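Side-chain contacts in glutaredoxin 2 (Salmonella enterica subsp. enterica serovar Typhimurium, PDB 3IR4), which binds glutathione and, as a glutaredoxin with a glutathione S-transferase-like fold, probably uses it to reduce disulfides: residues E91-R94 and K95-Y99; I150-D153 and L154-L157. All coordinates share one frame; numbering follows the deposited sequence.

Interaction 1 (E91-R94 and K95-Y99)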
loop_
_atom_site.group_PDB
_atom_site.type_symbol
_atom_site.label_atom_id
_atom_site.label_comp_id
_atom_site.label_asym_id
_atom_site.label_seq_id
_atom_site.Cartn_x
_atom_site.Cartn_y
_atom_site.Cartn_z
ATOM N N GLU A 91 -15.572 5.967 -3.757
ATOM C CA GLU A 91 -16.022 5.638 -5.108
ATOM C C GLU A 91 -14.868 5.692 -6.108
ATOM O O GLU A 91 -14.708 4.788 -6.938
ATOM C CB GLU A 91 -17.130 6.606 -5.509
ATOM C CG GLU A 91 -17.599 6.581 -6.957
ATOM C CD GLU A 91 -18.666 7.680 -7.246
ATOM O OE1 GLU A 91 -18.370 8.913 -7.217
ATOM O OE2 GLU A 91 -19.816 7.307 -7.528
ATOM N N TRP A 92 -14.022 6.708 -5.983
ATOM C CA TRP A 92 -12.881 6.866 -6.870
ATOM C C TRP A 92 -11.934 5.685 -6.688
ATOM O O TRP A 92 -11.448 5.114 -7.665
ATOM C CB TRP A 92 -12.184 8.196 -6.564
ATOM C CG TRP A 92 -11.099 8.555 -7.529
ATOM C CD1 TRP A 92 -11.225 9.283 -8.675
ATOM C CD2 TRP A 92 -9.731 8.195 -7.437
ATOM N NE1 TRP A 92 -10.019 9.391 -9.301
ATOM C CE2 TRP A 92 -9.084 8.711 -8.569
ATOM C CE3 TRP A 92 -8.989 7.470 -6.510
ATOM C CZ2 TRP A 92 -7.720 8.555 -8.777
ATOM C CZ3 TRP A 92 -7.635 7.296 -6.733
ATOM C CH2 TRP A 92 -7.021 7.823 -7.864
ATOM N N LEU A 93 -11.644 5.339 -5.435
ATOM C CA LEU A 93 -10.775 4.233 -5.134
ATOM C C LEU A 93 -11.322 2.931 -5.667
ATOM O O LEU A 93 -10.553 2.129 -6.210
ATOM C CB LEU A 93 -10.544 4.121 -3.628
ATOM C CG LEU A 93 -9.605 5.161 -3.041
ATOM C CD1 LEU A 93 -9.665 5.086 -1.511
ATOM C CD2 LEU A 93 -8.176 4.920 -3.580
ATOM N N ARG A 94 -12.620 2.704 -5.519
ATOM C CA ARG A 94 -13.230 1.471 -6.005
ATOM C C ARG A 94 -12.996 1.358 -7.517
ATOM O O ARG A 94 -12.548 0.325 -8.021
ATOM C CB ARG A 94 -14.728 1.501 -5.723
ATOM C CG ARG A 94 -15.451 0.178 -5.971
ATOM C CD ARG A 94 -16.910 0.388 -6.308
ATOM N NE ARG A 94 -16.976 1.093 -7.591
ATOM C CZ ARG A 94 -16.738 0.541 -8.784
ATOM N NH1 ARG A 94 -16.447 -0.753 -8.900
ATOM N NH2 ARG A 94 -16.787 1.293 -9.875
ATOM N N LYS A 95 -13.242 2.447 -8.236
ATOM C CA LYS A 95 -13.072 2.484 -9.696
ATOM C C LYS A 95 -11.616 2.221 -10.086
ATOM O O LYS A 95 -11.329 1.337 -10.885
ATOM C CB LYS A 95 -13.551 3.839 -10.243
ATOM C CG LYS A 95 -13.316 4.024 -11.733
ATOM C CD LYS A 95 -13.956 5.281 -12.303
ATOM C CE LYS A 95 -13.341 6.528 -11.736
ATOM N NZ LYS A 95 -11.857 6.561 -11.823
ATOM N N VAL A 96 -10.689 2.959 -9.488
ATOM C CA VAL A 96 -9.283 2.820 -9.861
ATOM C C VAL A 96 -8.706 1.450 -9.467
ATOM O O VAL A 96 -8.016 0.791 -10.281
ATOM C CB VAL A 96 -8.448 3.995 -9.329
ATOM C CG1 VAL A 96 -6.963 3.776 -9.602
ATOM C CG2 VAL A 96 -8.939 5.304 -9.960
ATOM N N ASN A 97 -8.980 1.001 -8.237
ATOM C CA ASN A 97 -8.516 -0.312 -7.802
ATOM C C ASN A 97 -9.072 -1.420 -8.669
ATOM O O ASN A 97 -8.508 -2.504 -8.707
ATOM C CB ASN A 97 -8.795 -0.568 -6.324
ATOM C CG ASN A 97 -7.771 0.101 -5.412
ATOM O OD1 ASN A 97 -6.559 -0.031 -5.601
ATOM N ND2 ASN A 97 -8.252 0.761 -4.372
ATOM N N GLY A 98 -10.150 -1.161 -9.385
ATOM C CA GLY A 98 -10.720 -2.129 -10.281
ATOM C C GLY A 98 -9.877 -2.441 -11.509
ATOM O O GLY A 98 -10.007 -3.544 -12.041
ATOM N N TYR A 99 -9.038 -1.504 -11.973
ATOM C CA TYR A 99 -8.179 -1.734 -13.167
ATOM C C TYR A 99 -6.676 -1.579 -12.926
ATOM O O TYR A 99 -5.876 -2.042 -13.734
ATOM C CB TYR A 99 -8.540 -0.839 -14.362
ATOM C CG TYR A 99 -8.263 0.625 -14.216
ATOM C CD1 TYR A 99 -9.228 1.493 -13.728
ATOM C CD2 TYR A 99 -7.018 1.158 -14.541
ATOM C CE1 TYR A 99 -8.980 2.872 -13.608
ATOM C CE2 TYR A 99 -6.751 2.504 -14.409
ATOM C CZ TYR A 99 -7.719 3.358 -13.939
ATOM O OH TYR A 99 -7.419 4.697 -13.814
#

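Interaction 2 (I150-D153 and L154-L157)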
loop_
_atom_site.group_PDB
_atom_site.type_symbol
_atom_site.label_atom_id
_atom_site.label_comp_id
_atom_site.label_asym_id
_atom_site.label_seq_id
_atom_site.Cartn_x
_atom_site.Cartn_y
_atom_site.Cartn_z
ATOM N N ILE A 150 -5.127 6.270 -15.891
ATOM C CA ILE A 150 -4.848 6.711 -14.535
ATOM C C ILE A 150 -4.587 8.232 -14.518
ATOM O O ILE A 150 -4.978 8.920 -13.582
ATOM C CB ILE A 150 -3.789 5.825 -13.861
ATOM C CG1 ILE A 150 -3.677 6.172 -12.376
ATOM C CG2 ILE A 150 -2.455 5.966 -14.555
ATOM C CD1 ILE A 150 -4.991 6.078 -11.566
ATOM N N GLY A 151 -3.990 8.764 -15.575
ATOM C CA GLY A 151 -3.775 10.212 -15.648
ATOM C C GLY A 151 -5.109 10.953 -15.582
ATOM O O GLY A 151 -5.281 11.934 -14.852
ATOM N N ASP A 152 -6.074 10.479 -16.353
ATOM C CA ASP A 152 -7.407 11.079 -16.341
ATOM C C ASP A 152 -8.056 10.997 -14.972
ATOM O O ASP A 152 -8.604 11.984 -14.492
ATOM C CB ASP A 152 -8.313 10.408 -17.378
ATOM C CG ASP A 152 -7.924 10.711 -18.825
ATOM O OD1 ASP A 152 -7.129 11.634 -19.064
ATOM O OD2 ASP A 152 -8.447 10.012 -19.720
ATOM N N ASP A 153 -7.996 9.826 -14.359
ATOM C CA ASP A 153 -8.571 9.657 -13.034
ATOM C C ASP A 153 -7.882 10.537 -11.989
ATOM O O ASP A 153 -8.551 11.097 -11.103
ATOM C CB ASP A 153 -8.613 8.182 -12.655
ATOM C CG ASP A 153 -9.713 7.427 -13.395
ATOM O OD1 ASP A 153 -10.714 8.060 -13.791
ATOM O OD2 ASP A 153 -9.576 6.201 -13.570
ATOM N N LEU A 154 -6.561 10.680 -12.082
ATOM C CA LEU A 154 -5.825 11.520 -11.158
ATOM C C LEU A 154 -6.240 12.986 -11.279
ATOM O O LEU A 154 -6.180 13.709 -10.287
ATOM C CB LEU A 154 -4.310 11.373 -11.315
ATOM C CG LEU A 154 -3.703 10.047 -10.881
ATOM C CD1 LEU A 154 -2.210 10.082 -11.130
ATOM C CD2 LEU A 154 -3.960 9.723 -9.407
ATOM N N ARG A 155 -6.651 13.441 -12.463
ATOM C CA ARG A 155 -7.065 14.836 -12.593
ATOM C C ARG A 155 -8.324 15.132 -11.744
ATOM O O ARG A 155 -8.458 16.224 -11.215
ATOM C CB ARG A 155 -7.248 15.256 -14.052
ATOM C CG ARG A 155 -5.940 15.336 -14.835
ATOM C CD ARG A 155 -6.059 16.092 -16.133
ATOM N NE ARG A 155 -7.191 15.633 -16.939
ATOM C CZ ARG A 155 -7.149 14.625 -17.808
ATOM N NH1 ARG A 155 -8.244 14.295 -18.487
ATOM N NH2 ARG A 155 -6.025 13.945 -18.007
ATOM N N LEU A 156 -9.240 14.176 -11.625
ATOM C CA LEU A 156 -10.412 14.374 -10.758
ATOM C C LEU A 156 -9.948 14.329 -9.302
ATOM O O LEU A 156 -10.333 15.158 -8.499
ATOM C CB LEU A 156 -11.513 13.356 -11.038
ATOM C CG LEU A 156 -12.728 13.435 -10.089
ATOM C CD1 LEU A 156 -13.421 14.799 -10.099
ATOM C CD2 LEU A 156 -13.732 12.336 -10.428
ATOM N N LEU A 157 -9.141 13.328 -8.951
ATOM C CA LEU A 157 -8.647 13.216 -7.589
ATOM C C LEU A 157 -7.997 14.515 -7.112
ATOM O O LEU A 157 -8.185 14.961 -5.983
ATOM C CB LEU A 157 -7.638 12.072 -7.434
ATOM C CG LEU A 157 -7.074 11.874 -6.022
ATOM C CD1 LEU A 157 -8.127 11.415 -5.043
ATOM C CD2 LEU A 157 -5.898 10.882 -6.061
#

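Interaction 1 (E91-R94 and K95-Y99)
Glu91 O, Trp92 O and Leu93 O each accept from the amide four residues on, Lys95 N, Val96 N and Asn97 N, the standard alpha-helical pattern of the last turns of helix 87-97. The middle bond, Val96 N to Trp92 O, spans 2.9 Å and is close to straight, with an N-H...O angle of 170°. The next one along, from Gly98 N to Arg94 O, is weak. This helix opens the all-helical C-terminal domain of a GST-like fold, and its inner face is carried by Trp92 and Val96, one turn apart. Trp92 sets its CG opposite the backbone N (chi1 -173°), which sends the indole along the helix surface past Val96. There a single methyl, Val96 CG2, sits over one face of the ring in a CH-pi contact, 3.6 Å from the centroid of the six-membered ring and only 10° off the normal. Leu93 CD2 lies at the edge of the same indole, in its plane. Leu181 of helix 173-185 also packs against Trp92, Leu93 and Val96.

Lys95 comes to the same side of the indole as Val96 CG2, but toward the five-membered ring. Its chain runs extended from the backbone and then bends at chi3 and chi4, bringing NZ to 4.5 Å from that ring's centroid, an off-centre cation-pi contact. The ammonium has a stronger partner in the carboxylate of Asp153, and Trp92 NE1 donates to the backbone O of that same residue. On the outer side Arg94, in one of its two conformers, bends at chi3 and lays one face of its guanidinium over Lys95 CA. Asn97 keeps its CG beside its own backbone N, and Asn97 ND2 ends 3.2 Å from Leu93 O.

Interaction 2 (I150-D153 and L154-L157)
Helix 143-160 of the GST-like C-terminal domain carries an i to i+3 salt bridge on its outer side and an apolar i to i+4 pair on its buried side. The bridge joins Asp152 to Arg155, and its geometry here is that of one of two conformers of the arginine. The side chains run alongside each other in the same direction, and the arginine chain bends at chi3 to bring its guanidinium back to the carboxylate. Both terminal nitrogens reach one oxygen: Asp152 OD1 lies 2.8 Å from Arg155 NH2 and 2.9 Å from Arg155 NH1. This end-on grip differs from the paired two-oxygen form because a single oxygen takes both nitrogens; the carboxylate and guanidinium planes stand 75° apart. NH2 uses the anti lone pair of OD1, whereas NH1 comes from above the carboxylate plane, and neither N-H points straight at the oxygen. Asp152 CA also lies over one face of the guanidinium. A sulfate ion, probably from the crystallisation liquor, is bound about 4 Å from the Arg155 side chain.

Beneath the bridge the backbone keeps its helical bonds, among them Leu154 N to Ile150 O at 2.8 Å. Asp153 O receives Leu157 N nearly straight, at 173°, and takes Leu156 N in a weak second bond.

On the buried side Ile150, in one of its two conformers, and Leu154 cross at an angle, meeting loosely through Ile150 CG1 and Leu154 CG. Ile191 touches both, while Leu157, a turn further on, packs against Trp92 and Leu182. Leu154 sets its CG opposite its own carbonyl carbon (chi1 -69°), which lays it back over the preceding turn and leaves Leu154 CG 3.2 Å from Ile150 O.

In the fold
Interactions 1 and 2 sit on neighbouring helices of the C-terminal domain, their centres 11 Å apart, and Asp153 joins them. Its carboxylate divides its oxygens between two partners from 95-99: OD1 forms a salt bridge with Lys95 NZ at 2.7 Å, and OD2 lies 2.6 Å from Tyr99 OH, a probable hydrogen bond. Apolar packing continues beside this polar junction, with Val96 CG1 3.6 Å from Ile150 CD1 in one Ile150 conformer. Together these contacts pack helix 87-97 and the turn after it against helix 143-160, away from the glutathione pocket; the side chain of Asn97 is about 11 Å from the ligand.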